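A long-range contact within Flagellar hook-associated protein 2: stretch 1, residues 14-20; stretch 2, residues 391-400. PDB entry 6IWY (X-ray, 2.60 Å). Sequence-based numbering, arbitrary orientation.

Stretch 1 14-20: GDALSAS
Stretch 2 391-400: VNITLEQTTE

Residues 14-20 and 391-400, at least 371 positions apart wherever they touch, join as two short antiparallel strands, 17-19 and 393-395, whose directions differ by 170° and whose axes approach to 4.9 Å. The contact buries 572 Å² in total. Leu17 faces Leu395 and Ala19 faces Ile393 in non-hydrogen-bonded pairs (CA to CA 4.6 and 4.4 Å), flanking the wider, hydrogen-bonded pair of Ser18 and Thr394 (CA to CA 5.6 Å). That central pair bonds twice, Ser18 N to Thr394 O at 3.3 Å and Thr394 N to Ser18 O at 3.2 Å. Extended phi/psi values sustain the ladder: -160/160, -125/121 and -109/147 for Leu17 to Ala19, and -137/135, -113/127 and -85/132 for Ile393 to Leu395.

Beyond Ala19 the pairing continues through Ser20 N to Asn392 O, a 2.9 Å hydrogen bond. The same carbonyl receives a CA-H...O contact, with Ala19 CA 3.0 Å from Asn392 O. At the other end the second stretch bends at Glu396 (-121/-28), so that two successive amides converge on one acceptor: Glu396 N and Gln397 N lie 2.8 and 2.9 Å from Ala16 O. Ala16 itself turns (-84/-25), and its CA comes within 4.2 Å of Gln397 CA.

On one face of the sheet, Leu17 (chi1 p, chi2 87°) spreads its branched end across the ridge made by Ile393 and Leu395. Leu17 CD1 meets Ile393 CG2 and Leu17 CD2 meets Leu395 CD2, both at 3.9 Å, with Leu17 CD2 also 4.1 Å from Ile393 CG2, so this methyl sits against both residues. Both partners use chi1 m and chi2 t; the end of Leu395 comes nearer the first stretch than its CA-to-CB direction suggests. Small Ala19 adds a looser apolar contact, its CB 4.3 Å from Ile393 CG1.

The other face carries Ser18 (chi1 p) and Thr394 (chi1 m), with Ser18 OG 4.1 Å from Thr394 CB. Glu396, whose CA-to-CB bond points toward the first stretch, folds over the backbone there (chi1 m, chi2 t, chi3 -49°) and brings OE1 to 3.3 Å from Leu17 CA. Glu396 OE1 also lies 3.2 Å from Ser18 N, but the angle is too poor for a hydrogen bond; that amide is already directed at Thr394 O.

Past the strands, the compact methyl of Ala16 nestles against the second stretch, its CB 3.4 Å from Thr399 CG2 (chi1 p) and 4.4 Å from Gln397 CB. Gln397 (chi1 m, chi2 t, chi3 -21°) extends alongside Asp15 (chi1 m), placing its CD 3.4 Å from Asp15 O.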

# COMPACT_ATOMS: atom_id res chain seq x y z
N GLY A 14 -30.72 6.98 -27.21
CA GLY A 14 -29.49 7.69 -26.83
C GLY A 14 -28.25 6.83 -27.04
O GLY A 14 -28.23 6.00 -27.94
N ASP A 15 -27.22 7.04 -26.22
CA ASP A 15 -25.93 6.36 -26.40
C ASP A 15 -25.36 5.76 -25.10
O ASP A 15 -24.19 5.40 -25.05
CB ASP A 15 -24.91 7.33 -27.02
CG ASP A 15 -25.50 8.16 -28.17
OD1 ASP A 15 -26.32 7.63 -28.94
OD2 ASP A 15 -25.13 9.36 -28.33
N ALA A 16 -26.18 5.64 -24.06
CA ALA A 16 -25.68 5.36 -22.72
C ALA A 16 -25.44 3.87 -22.45
O ALA A 16 -24.65 3.52 -21.55
CB ALA A 16 -26.65 5.93 -21.69
N LEU A 17 -26.15 3.00 -23.17
CA LEU A 17 -25.97 1.56 -23.00
C LEU A 17 -26.46 0.76 -24.20
O LEU A 17 -27.27 1.24 -25.00
CB LEU A 17 -26.68 1.08 -21.73
CG LEU A 17 -28.20 1.25 -21.67
CD1 LEU A 17 -28.93 0.04 -22.30
CD2 LEU A 17 -28.62 1.44 -20.22
N SER A 18 -25.96 -0.47 -24.31
CA SER A 18 -26.37 -1.41 -25.36
C SER A 18 -26.86 -2.74 -24.76
O SER A 18 -26.11 -3.42 -24.08
CB SER A 18 -25.21 -1.66 -26.33
OG SER A 18 -24.06 -2.13 -25.63
N ALA A 19 -28.10 -3.10 -25.05
CA ALA A 19 -28.71 -4.31 -24.51
C ALA A 19 -28.90 -5.43 -25.55
O ALA A 19 -29.14 -5.15 -26.72
CB ALA A 19 -30.05 -3.96 -23.86
N SER A 20 -28.79 -6.68 -25.10
CA SER A 20 -28.85 -7.87 -25.97
C SER A 20 -30.22 -8.50 -25.90
O SER A 20 -30.75 -8.68 -24.81
CB SER A 20 -27.81 -8.92 -25.55
N VAL A 391 -32.19 -9.78 -21.23
CA VAL A 391 -31.95 -8.65 -20.32
C VAL A 391 -30.47 -8.30 -20.09
O VAL A 391 -30.13 -7.79 -19.02
CB VAL A 391 -32.60 -8.91 -18.94
N ASN A 392 -29.60 -8.53 -21.07
CA ASN A 392 -28.15 -8.23 -20.93
C ASN A 392 -27.85 -6.77 -21.24
O ASN A 392 -28.29 -6.25 -22.26
CB ASN A 392 -27.31 -9.10 -21.86
CG ASN A 392 -27.21 -10.54 -21.39
OD1 ASN A 392 -26.11 -11.09 -21.28
ND2 ASN A 392 -28.34 -11.15 -21.12
N ILE A 393 -27.06 -6.11 -20.39
CA ILE A 393 -26.76 -4.68 -20.55
C ILE A 393 -25.30 -4.39 -20.30
O ILE A 393 -24.74 -4.86 -19.33
CB ILE A 393 -27.54 -3.82 -19.52
CG1 ILE A 393 -29.05 -3.99 -19.69
CG2 ILE A 393 -27.18 -2.33 -19.67
CD1 ILE A 393 -29.87 -3.19 -18.69
N THR A 394 -24.70 -3.58 -21.17
CA THR A 394 -23.38 -3.00 -20.91
C THR A 394 -23.55 -1.49 -20.76
O THR A 394 -24.12 -0.86 -21.62
CB THR A 394 -22.37 -3.30 -22.03
OG1 THR A 394 -22.18 -4.72 -22.15
CG2 THR A 394 -21.02 -2.60 -21.75
N LEU A 395 -23.06 -0.92 -19.67
CA LEU A 395 -23.14 0.51 -19.49
C LEU A 395 -21.96 1.16 -20.19
O LEU A 395 -20.81 0.73 -20.02
CB LEU A 395 -23.14 0.89 -18.01
CG LEU A 395 -24.29 0.36 -17.14
CD1 LEU A 395 -24.23 1.01 -15.78
CD2 LEU A 395 -25.67 0.56 -17.78
N GLU A 396 -22.24 2.20 -20.98
CA GLU A 396 -21.21 2.90 -21.73
C GLU A 396 -21.09 4.38 -21.41
O GLU A 396 -20.02 4.96 -21.59
CB GLU A 396 -21.47 2.75 -23.22
CG GLU A 396 -21.16 1.37 -23.72
CD GLU A 396 -22.03 0.99 -24.90
OE1 GLU A 396 -23.27 1.18 -24.79
OE2 GLU A 396 -21.50 0.53 -25.94
N GLN A 397 -22.20 5.01 -20.99
CA GLN A 397 -22.18 6.43 -20.63
C GLN A 397 -23.18 6.81 -19.57
O GLN A 397 -24.19 6.16 -19.38
CB GLN A 397 -22.52 7.29 -21.82
CG GLN A 397 -21.76 7.01 -23.05
CD GLN A 397 -22.18 7.94 -24.16
OE1 GLN A 397 -23.28 8.50 -24.11
NE2 GLN A 397 -21.33 8.10 -25.16
N THR A 398 -22.89 7.92 -18.91
CA THR A 398 -23.83 8.49 -17.97
C THR A 398 -25.00 9.09 -18.76
O THR A 398 -24.92 9.25 -19.98
CB THR A 398 -23.16 9.55 -17.06
OG1 THR A 398 -22.37 10.45 -17.85
CG2 THR A 398 -22.27 8.87 -16.02
N THR A 399 -26.09 9.38 -18.06
CA THR A 399 -27.24 10.03 -18.69
C THR A 399 -27.57 11.34 -17.98
O THR A 399 -27.15 11.56 -16.85
CB THR A 399 -28.47 9.13 -18.65
OG1 THR A 399 -28.82 8.87 -17.29
CG2 THR A 399 -28.19 7.83 -19.37
N GLU A 400 -28.33 12.20 -18.65
CA GLU A 400 -28.77 13.46 -18.06
C GLU A 400 -30.10 13.27 -17.31
O GLU A 400 -31.01 12.62 -17.83
CB GLU A 400 -28.95 14.52 -19.15
CG GLU A 400 -27.69 14.79 -19.95
CD GLU A 400 -26.59 15.41 -19.10
OE1 GLU A 400 -25.74 14.63 -18.59
OE2 GLU A 400 -26.58 16.67 -18.93